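Local structure of glycerate 2-kinase (Pyrococcus horikoshii, 1X3L) at residues L11-E16 / R277-L282; D154-S159 / Y227-K232. The protein catalyses the magnesium-dependent phosphorylation of D-glycerate to 2-phosphoglycerate, using ATP or, alternatively, several other phosphate donors. All coordinates share one frame; numbering follows the deposited sequence.

Contact 1. Residues L11-E16 / R277-L282. With EDO (1,2-ethanediol), chain C.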
ATOM      1  N   LEU A  11      10.386  -6.957 -18.502  1.00 26.20           N
ATOM      2  CA  LEU A  11      10.134  -7.923 -17.434  1.00 27.29           C
ATOM      3  C   LEU A  11      11.156  -7.796 -16.303  1.00 26.74           C
ATOM      4  O   LEU A  11      10.841  -8.031 -15.133  1.00 25.15           O
ATOM      5  CB  LEU A  11      10.115  -9.343 -18.006  1.00 26.50           C
ATOM      6  CG  LEU A  11       8.929  -9.598 -18.949  1.00 28.27           C
ATOM      7  CD1 LEU A  11       9.030 -10.995 -19.578  1.00 31.08           C
ATOM      8  CD2 LEU A  11       7.634  -9.466 -18.173  1.00 29.24           C
ATOM      9  N   ARG A  12      12.378  -7.409 -16.656  1.00 25.55           N
ATOM     10  CA  ARG A  12      13.432  -7.215 -15.665  1.00 26.05           C
ATOM     11  C   ARG A  12      13.060  -6.047 -14.740  1.00 24.92           C
ATOM     12  O   ARG A  12      13.256  -6.109 -13.527  1.00 26.06           O
ATOM     13  CB  ARG A  12      14.762  -6.920 -16.369  1.00 26.77           C
ATOM     14  CG  ARG A  12      15.942  -6.751 -15.435  1.00 28.06           C
ATOM     15  CD  ARG A  12      17.254  -6.560 -16.200  1.00 26.28           C
ATOM     16  NE  ARG A  12      18.356  -6.226 -15.299  1.00 26.25           N
ATOM     17  CZ  ARG A  12      19.119  -7.120 -14.679  1.00 27.17           C
ATOM     18  NH1 ARG A  12      18.909  -8.417 -14.863  1.00 28.30           N
ATOM     19  NH2 ARG A  12      20.092  -6.720 -13.868  1.00 23.91           N
ATOM     20  N   LEU A  13      12.514  -4.987 -15.320  1.00 24.29           N
ATOM     21  CA  LEU A  13      12.114  -3.806 -14.562  1.00 23.99           C
ATOM     22  C   LEU A  13      10.878  -4.096 -13.705  1.00 24.22           C
ATOM     23  O   LEU A  13      10.722  -3.532 -12.624  1.00 22.42           O
ATOM     24  CB  LEU A  13      11.849  -2.639 -15.521  1.00 23.23           C
ATOM     25  CG  LEU A  13      13.078  -2.192 -16.327  1.00 25.79           C
ATOM     26  CD1 LEU A  13      12.699  -1.088 -17.303  1.00 23.81           C
ATOM     27  CD2 LEU A  13      14.169  -1.705 -15.375  1.00 24.22           C
ATOM     28  N   VAL A  14       9.997  -4.971 -14.188  1.00 24.59           N
ATOM     29  CA  VAL A  14       8.818  -5.338 -13.413  1.00 24.55           C
ATOM     30  C   VAL A  14       9.302  -6.074 -12.157  1.00 25.39           C
ATOM     31  O   VAL A  14       8.818  -5.827 -11.050  1.00 25.30           O
ATOM     32  CB  VAL A  14       7.878  -6.283 -14.201  1.00 24.98           C
ATOM     33  CG1 VAL A  14       6.862  -6.909 -13.240  1.00 21.71           C
ATOM     34  CG2 VAL A  14       7.156  -5.502 -15.314  1.00 21.40           C
ATOM     35  N   GLY A  15      10.256  -6.981 -12.341  1.00 24.13           N
ATOM     36  CA  GLY A  15      10.800  -7.731 -11.222  1.00 25.02           C
ATOM     37  C   GLY A  15      11.402  -6.821 -10.160  1.00 25.77           C
ATOM     38  O   GLY A  15      11.262  -7.077  -8.960  1.00 25.20           O
ATOM     39  N   GLU A  16      12.072  -5.757 -10.596  1.00 25.94           N
ATOM     40  CA  GLU A  16      12.686  -4.808  -9.665  1.00 27.01           C
ATOM     41  C   GLU A  16      11.639  -4.092  -8.815  1.00 26.06           C
ATOM     42  O   GLU A  16      11.830  -3.895  -7.617  1.00 26.58           O
ATOM     43  CB  GLU A  16      13.516  -3.768 -10.423  1.00 28.06           C
ATOM     44  CG  GLU A  16      14.853  -4.280 -10.918  1.00 35.81           C
ATOM     45  CD  GLU A  16      15.775  -4.685  -9.778  1.00 38.52           C
ATOM     46  OE1 GLU A  16      16.070  -3.831  -8.914  1.00 41.61           O
ATOM     47  OE2 GLU A  16      16.203  -5.855  -9.747  1.00 41.97           O
ATOM     48  N   ARG A 277      16.077   3.339 -11.426  1.00 26.02           N
ATOM     49  CA  ARG A 277      17.465   3.063 -11.081  1.00 28.29           C
ATOM     50  C   ARG A 277      18.028   1.935 -11.952  1.00 26.93           C
ATOM     51  O   ARG A 277      19.130   2.045 -12.488  1.00 26.85           O
ATOM     52  CB  ARG A 277      17.551   2.692  -9.597  1.00 31.56           C
ATOM     53  CG  ARG A 277      18.957   2.451  -9.066  1.00 35.55           C
ATOM     54  CD  ARG A 277      18.936   2.164  -7.552  1.00 38.12           C
ATOM     55  NE  ARG A 277      18.472   3.319  -6.780  1.00 40.80           N
ATOM     56  CZ  ARG A 277      17.282   3.419  -6.184  1.00 42.41           C
ATOM     57  NH1 ARG A 277      16.401   2.426  -6.249  1.00 40.53           N
ATOM     58  NH2 ARG A 277      16.969   4.528  -5.525  1.00 40.00           N
ATOM     59  N   GLU A 278      17.269   0.853 -12.095  1.00 26.37           N
ATOM     60  CA  GLU A 278      17.712  -0.278 -12.908  1.00 25.51           C
ATOM     61  C   GLU A 278      17.748   0.140 -14.381  1.00 26.29           C
ATOM     62  O   GLU A 278      18.670  -0.222 -15.114  1.00 25.37           O
ATOM     63  CB  GLU A 278      16.769  -1.470 -12.705  1.00 25.95           C
ATOM     64  CG  GLU A 278      17.135  -2.737 -13.466  1.00 28.82           C
ATOM     65  CD  GLU A 278      18.556  -3.204 -13.202  1.00 30.82           C
ATOM     66  OE1 GLU A 278      19.057  -3.001 -12.080  1.00 32.53           O
ATOM     67  OE2 GLU A 278      19.168  -3.788 -14.119  1.00 32.98           O
ATOM     68  N   ALA A 279      16.753   0.913 -14.804  1.00 23.49           N
ATOM     69  CA  ALA A 279      16.693   1.381 -16.183  1.00 24.65           C
ATOM     70  C   ALA A 279      17.969   2.152 -16.521  1.00 25.47           C
ATOM     71  O   ALA A 279      18.558   1.958 -17.583  1.00 25.53           O
ATOM     72  CB  ALA A 279      15.478   2.271 -16.388  1.00 20.91           C
ATOM     73  N   GLN A 280      18.393   3.028 -15.619  1.00 26.35           N
ATOM     74  CA  GLN A 280      19.606   3.803 -15.851  1.00 28.21           C
ATOM     75  C   GLN A 280      20.825   2.889 -15.952  1.00 28.32           C
ATOM     76  O   GLN A 280      21.709   3.121 -16.771  1.00 27.66           O
ATOM     77  CB  GLN A 280      19.786   4.839 -14.738  1.00 28.29           C
ATOM     78  CG  GLN A 280      18.677   5.891 -14.755  1.00 29.77           C
ATOM     79  CD  GLN A 280      18.572   6.675 -13.462  1.00 32.79           C
ATOM     80  OE1 GLN A 280      18.692   6.115 -12.380  1.00 33.53           O
ATOM     81  NE2 GLN A 280      18.321   7.977 -13.572  1.00 34.69           N
ATOM     82  N   ARG A 281      20.864   1.839 -15.135  1.00 30.27           N
ATOM     83  CA  ARG A 281      21.983   0.900 -15.170  1.00 32.18           C
ATOM     84  C   ARG A 281      22.029   0.172 -16.509  1.00 33.00           C
ATOM     85  O   ARG A 281      23.101  -0.209 -16.985  1.00 33.93           O
ATOM     86  CB  ARG A 281      21.866  -0.125 -14.040  1.00 35.94           C
ATOM     87  CG  ARG A 281      21.944   0.475 -12.646  1.00 41.05           C
ATOM     88  CD  ARG A 281      22.055  -0.612 -11.585  1.00 46.39           C
ATOM     89  NE  ARG A 281      23.206  -1.469 -11.849  1.00 52.96           N
ATOM     90  CZ  ARG A 281      23.607  -2.463 -11.061  1.00 57.51           C
ATOM     91  NH1 ARG A 281      22.949  -2.741  -9.940  1.00 59.66           N
ATOM     92  NH2 ARG A 281      24.674  -3.179 -11.397  1.00 58.13           N
ATOM     93  N   LEU A 282      20.866  -0.013 -17.125  1.00 30.86           N
ATOM     94  CA  LEU A 282      20.798  -0.694 -18.411  1.00 30.02           C
ATOM     95  C   LEU A 282      21.077   0.255 -19.581  1.00 29.74           C
ATOM     96  O   LEU A 282      20.998  -0.142 -20.740  1.00 28.93           O
ATOM     97  CB  LEU A 282      19.431  -1.366 -18.572  1.00 29.23           C
ATOM     98  CG  LEU A 282      19.152  -2.437 -17.509  1.00 30.20           C
ATOM     99  CD1 LEU A 282      17.695  -2.865 -17.563  1.00 30.45           C
ATOM    100  CD2 LEU A 282      20.080  -3.631 -17.732  1.00 30.01           C
TER
HETATM  101  C1  EDO C 501      10.600 -12.093 -15.847  1.00 48.64           C
HETATM  102  O1  EDO C 501      11.925 -11.563 -15.643  1.00 45.06           O
HETATM  103  C2  EDO C 501       9.704 -11.846 -14.619  1.00 48.70           C
HETATM  104  O2  EDO C 501       9.565 -10.438 -14.344  1.00 47.81           O
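E278 is touched by R12, L13 and E16 of one helix. Its CG stands anti to the backbone N (chi1 -178°), and the chain then bends, bringing the carboxylate to the guanidinium of R12. There R12 makes a side-on salt bridge in which both donors go to one oxygen: NE lies 2.8 Å from E278 OE2, and NH2 bonds the same OE2 at 3.1 Å. OE2 sits close to the guanidinium plane, yet both nitrogens reach it from the same face of the carboxylate, well above its plane; the two flat groups are turned 61° apart. R12 gets there through a chain extended from CG to NE, which crosses E278 at about a right angle and has the methyls of L282 packed against CD and NE.

L13 supplies one methyl to the apolar part of the contact: its CD2 rests 3.7 Å from E278 CG, then reaches A279 CB and L282 CD1, both at 4.3 Å. E16 CG lies 3.8 Å from E278 CG, while E16 OE1 and E278 OE1 come within 4.4 Å of each other. That closeness of like charges may be eased by the arginine. A 1,2-ethanediol, probably from the crystallisation liquor, bonds the carbonyl O of L11.

The contact joins helices 6-20 and 268-281, whose local axes pass 10.1 Å apart and run roughly antiparallel, at 144°; V14 of the first helix packs on V363 and F365 of strand 359-366 in the mixed sheet.

Contact 2. Residues D154-S159 / Y227-K232; sequences DLLLKS and YDIWEK. With EDO (1,2-ethanediol), chain F.
I229 lays its two branches against the last turn of helix 146-158, CG2 against L155 and CD1 against L156. CG2 stands 3.8 Å from the carbonyl O of L155 and touches L155 CB at slightly longer range. Chi1 (53°) sets CG1 between the backbone N and the carbonyl carbon, and an extended chi2 carries CD1 on to L156, where I229 CD1 and L156 CD2 are 3.4 Å apart, tighter than usual for two methyls. These two side chains cross at about a right angle. Although the CB of L156 points away from the loop, its CD2 comes back to meet it, and the same leucine also packs on I166 and V169 of helix 163-171.

A Schellman motif ends helix 217-226 and begins the loop: D228, with positive phi, is the C-prime residue, I229 N bonds L224 O, and D228 N bonds E225 O. I229 follows the C-prime residue, and its side chain also touches L224.

L155 CD1 lies against the backbone of K232, 3.5 Å from its O, and against K232 CB at 3.8 Å. The lysine chain bends at its end, and NZ bonds D228 O at 2.8 Å, almost straight on to the carbonyl. S159 OG bonds L155 O at 2.8 Å, a carbonyl that also takes S159 N. This hydroxyl lies 3.7 Å from Y227 CB, while the phenol OH of Y227 is hydrogen-bonded to E165.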
ATOM      1  N   ASP A 154     -21.005   0.766  11.494  1.00 64.22           N
ATOM      2  CA  ASP A 154     -22.100   0.424  10.588  1.00 65.89           C
ATOM      3  C   ASP A 154     -23.053   1.583  10.349  1.00 65.64           C
ATOM      4  O   ASP A 154     -23.530   1.779   9.231  1.00 66.15           O
ATOM      5  CB  ASP A 154     -22.893  -0.773  11.116  1.00 68.38           C
ATOM      6  CG  ASP A 154     -22.221  -2.096  10.813  1.00 70.32           C
ATOM      7  OD1 ASP A 154     -21.891  -2.331   9.631  1.00 71.59           O
ATOM      8  OD2 ASP A 154     -22.029  -2.899  11.752  1.00 71.86           O
ATOM      9  N   LEU A 155     -23.340   2.343  11.400  1.00 65.19           N
ATOM     10  CA  LEU A 155     -24.240   3.482  11.280  1.00 64.93           C
ATOM     11  C   LEU A 155     -23.573   4.586  10.466  1.00 65.52           C
ATOM     12  O   LEU A 155     -24.248   5.400   9.835  1.00 64.64           O
ATOM     13  CB  LEU A 155     -24.619   4.004  12.668  1.00 65.34           C
ATOM     14  CG  LEU A 155     -25.417   3.032  13.542  1.00 65.34           C
ATOM     15  CD1 LEU A 155     -25.615   3.632  14.923  1.00 65.65           C
ATOM     16  CD2 LEU A 155     -26.758   2.733  12.887  1.00 65.48           C
ATOM     17  N   LEU A 156     -22.245   4.607  10.485  1.00 65.74           N
ATOM     18  CA  LEU A 156     -21.498   5.608   9.736  1.00 66.65           C
ATOM     19  C   LEU A 156     -21.639   5.327   8.244  1.00 66.85           C
ATOM     20  O   LEU A 156     -21.869   6.237   7.447  1.00 66.61           O
ATOM     21  CB  LEU A 156     -20.023   5.585  10.144  1.00 65.64           C
ATOM     22  CG  LEU A 156     -19.729   6.098  11.556  1.00 64.57           C
ATOM     23  CD1 LEU A 156     -18.271   5.873  11.895  1.00 64.43           C
ATOM     24  CD2 LEU A 156     -20.073   7.572  11.643  1.00 64.00           C
ATOM     25  N   LEU A 157     -21.510   4.057   7.877  1.00 67.82           N
ATOM     26  CA  LEU A 157     -21.632   3.644   6.485  1.00 68.67           C
ATOM     27  C   LEU A 157     -23.089   3.728   6.037  1.00 69.62           C
ATOM     28  O   LEU A 157     -23.399   4.328   5.008  1.00 70.05           O
ATOM     29  CB  LEU A 157     -21.122   2.212   6.320  1.00 67.86           C
ATOM     30  CG  LEU A 157     -19.658   1.984   6.703  1.00 67.87           C
ATOM     31  CD1 LEU A 157     -19.362   0.497   6.721  1.00 67.58           C
ATOM     32  CD2 LEU A 157     -18.749   2.705   5.719  1.00 68.35           C
ATOM     33  N   LYS A 158     -23.982   3.126   6.817  1.00 71.21           N
ATOM     34  CA  LYS A 158     -25.406   3.135   6.504  1.00 72.39           C
ATOM     35  C   LYS A 158     -25.935   4.523   6.159  1.00 72.67           C
ATOM     36  O   LYS A 158     -26.819   4.664   5.315  1.00 73.06           O
ATOM     37  CB  LYS A 158     -26.212   2.579   7.681  1.00 73.37           C
ATOM     38  CG  LYS A 158     -26.511   1.089   7.614  1.00 74.75           C
ATOM     39  CD  LYS A 158     -27.475   0.697   8.727  1.00 75.24           C
ATOM     40  CE  LYS A 158     -27.910  -0.757   8.617  1.00 76.44           C
ATOM     41  NZ  LYS A 158     -28.878  -1.117   9.695  1.00 76.64           N
ATOM     42  N   SER A 159     -25.400   5.548   6.814  1.00 73.06           N
ATOM     43  CA  SER A 159     -25.854   6.913   6.571  1.00 73.03           C
ATOM     44  C   SER A 159     -24.993   7.644   5.548  1.00 72.77           C
ATOM     45  O   SER A 159     -25.132   8.853   5.359  1.00 72.78           O
ATOM     46  CB  SER A 159     -25.864   7.699   7.882  1.00 73.75           C
ATOM     47  OG  SER A 159     -24.556   7.792   8.417  1.00 75.23           O
ATOM     48  N   TYR A 227     -24.862  13.400  10.704  1.00 64.95           N
ATOM     49  CA  TYR A 227     -25.484  12.270  10.028  1.00 65.28           C
ATOM     50  C   TYR A 227     -26.591  11.644  10.865  1.00 65.25           C
ATOM     51  O   TYR A 227     -26.973  10.493  10.655  1.00 65.36           O
ATOM     52  CB  TYR A 227     -24.416  11.232   9.683  1.00 66.35           C
ATOM     53  CG  TYR A 227     -23.459  11.706   8.610  1.00 67.82           C
ATOM     54  CD1 TYR A 227     -22.113  11.344   8.635  1.00 68.21           C
ATOM     55  CD2 TYR A 227     -23.903  12.515   7.562  1.00 68.27           C
ATOM     56  CE1 TYR A 227     -21.233  11.777   7.644  1.00 69.17           C
ATOM     57  CE2 TYR A 227     -23.033  12.951   6.567  1.00 68.37           C
ATOM     58  CZ  TYR A 227     -21.702  12.579   6.614  1.00 69.26           C
ATOM     59  OH  TYR A 227     -20.842  13.005   5.632  1.00 70.05           O
ATOM     60  N   ASP A 228     -27.103  12.425  11.810  1.00 65.70           N
ATOM     61  CA  ASP A 228     -28.178  11.996  12.701  1.00 66.54           C
ATOM     62  C   ASP A 228     -28.047  10.581  13.255  1.00 65.52           C
ATOM     63  O   ASP A 228     -29.020   9.825  13.273  1.00 65.84           O
ATOM     64  CB  ASP A 228     -29.528  12.146  11.997  1.00 68.14           C
ATOM     65  CG  ASP A 228     -29.913  13.597  11.779  1.00 70.47           C
ATOM     66  OD1 ASP A 228     -30.052  14.335  12.781  1.00 71.69           O
ATOM     67  OD2 ASP A 228     -30.071  14.003  10.609  1.00 71.81           O
ATOM     68  N   ILE A 229     -26.850  10.225  13.708  1.00 63.74           N
ATOM     69  CA  ILE A 229     -26.628   8.906  14.289  1.00 62.55           C
ATOM     70  C   ILE A 229     -26.064   9.054  15.696  1.00 61.83           C
ATOM     71  O   ILE A 229     -25.776   8.063  16.367  1.00 61.08           O
ATOM     72  CB  ILE A 229     -25.651   8.057  13.444  1.00 62.28           C
ATOM     73  CG1 ILE A 229     -24.356   8.831  13.203  1.00 61.17           C
ATOM     74  CG2 ILE A 229     -26.310   7.660  12.130  1.00 62.38           C
ATOM     75  CD1 ILE A 229     -23.310   8.034  12.457  1.00 60.23           C
ATOM     76  N   TRP A 230     -25.916  10.301  16.136  1.00 61.43           N
ATOM     77  CA  TRP A 230     -25.391  10.600  17.464  1.00 60.73           C
ATOM     78  C   TRP A 230     -26.216   9.908  18.543  1.00 61.10           C
ATOM     79  O   TRP A 230     -25.669   9.394  19.520  1.00 61.59           O
ATOM     80  CB  TRP A 230     -25.387  12.115  17.698  1.00 59.31           C
ATOM     81  CG  TRP A 230     -25.040  12.525  19.105  1.00 57.75           C
ATOM     82  CD1 TRP A 230     -25.874  13.106  20.017  1.00 57.68           C
ATOM     83  CD2 TRP A 230     -23.774  12.373  19.760  1.00 57.01           C
ATOM     84  NE1 TRP A 230     -25.209  13.326  21.199  1.00 58.03           N
ATOM     85  CE2 TRP A 230     -23.917  12.885  21.070  1.00 57.26           C
ATOM     86  CE3 TRP A 230     -22.532  11.853  19.370  1.00 56.62           C
ATOM     87  CZ2 TRP A 230     -22.864  12.893  21.993  1.00 55.92           C
ATOM     88  CZ3 TRP A 230     -21.484  11.862  20.289  1.00 55.76           C
ATOM     89  CH2 TRP A 230     -21.660  12.379  21.586  1.00 56.08           C
ATOM     90  N   GLU A 231     -27.531   9.892  18.361  1.00 61.01           N
ATOM     91  CA  GLU A 231     -28.423   9.257  19.324  1.00 61.30           C
ATOM     92  C   GLU A 231     -28.586   7.772  19.009  1.00 60.56           C
ATOM     93  O   GLU A 231     -29.047   6.999  19.849  1.00 61.25           O
ATOM     94  CB  GLU A 231     -29.798   9.936  19.308  1.00 62.04           C
ATOM     95  CG  GLU A 231     -29.788  11.405  19.711  1.00 64.45           C
ATOM     96  CD  GLU A 231     -29.424  11.619  21.172  1.00 66.17           C
ATOM     97  OE1 GLU A 231     -29.319  12.793  21.594  1.00 66.80           O
ATOM     98  OE2 GLU A 231     -29.247  10.620  21.900  1.00 66.68           O
ATOM     99  N   LYS A 232     -28.200   7.379  17.801  1.00 59.64           N
ATOM    100  CA  LYS A 232     -28.323   5.987  17.387  1.00 58.47           C
ATOM    101  C   LYS A 232     -27.155   5.110  17.829  1.00 57.37           C
ATOM    102  O   LYS A 232     -27.316   3.903  18.006  1.00 58.18           O
ATOM    103  CB  LYS A 232     -28.490   5.902  15.867  1.00 59.48           C
ATOM    104  CG  LYS A 232     -29.781   6.525  15.343  1.00 60.50           C
ATOM    105  CD  LYS A 232     -29.923   6.306  13.838  1.00 60.88           C
ATOM    106  CE  LYS A 232     -31.250   6.832  13.304  1.00 60.68           C
ATOM    107  NZ  LYS A 232     -31.372   8.313  13.420  1.00 60.44           N
TER
HETATM  108  C1  EDO F 504     -26.398  16.488  22.540  1.00 69.85           C
HETATM  109  O1  EDO F 504     -25.318  17.431  22.544  1.00 70.96           O
HETATM  110  C2  EDO F 504     -26.235  15.503  23.697  1.00 69.15           C
HETATM  111  O2  EDO F 504     -27.316  14.565  23.701  1.00 68.76           O

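Overall arrangement
Contact 1 and contact 2 lie on opposite sides of the chain's centre, their centres 49 Å apart and their nearest atoms about 33 Å. They share no helix or strand and are structurally independent. Along the sequence contact 2 is nested inside the long loop that contact 1 closes: helix 6-20 comes first, then helices 146-158 and 217-226, and finally helix 268-281. Contact 1 ties a helix near the N-terminus to the part of the fold with the mixed sheet, whereas contact 2 is local packing of the end of helix 146-158 on the loop after helix 217-226, before and after strand 188-194 in sequence. Both lie away from K58, the substrate-binding residue inferred by similarity.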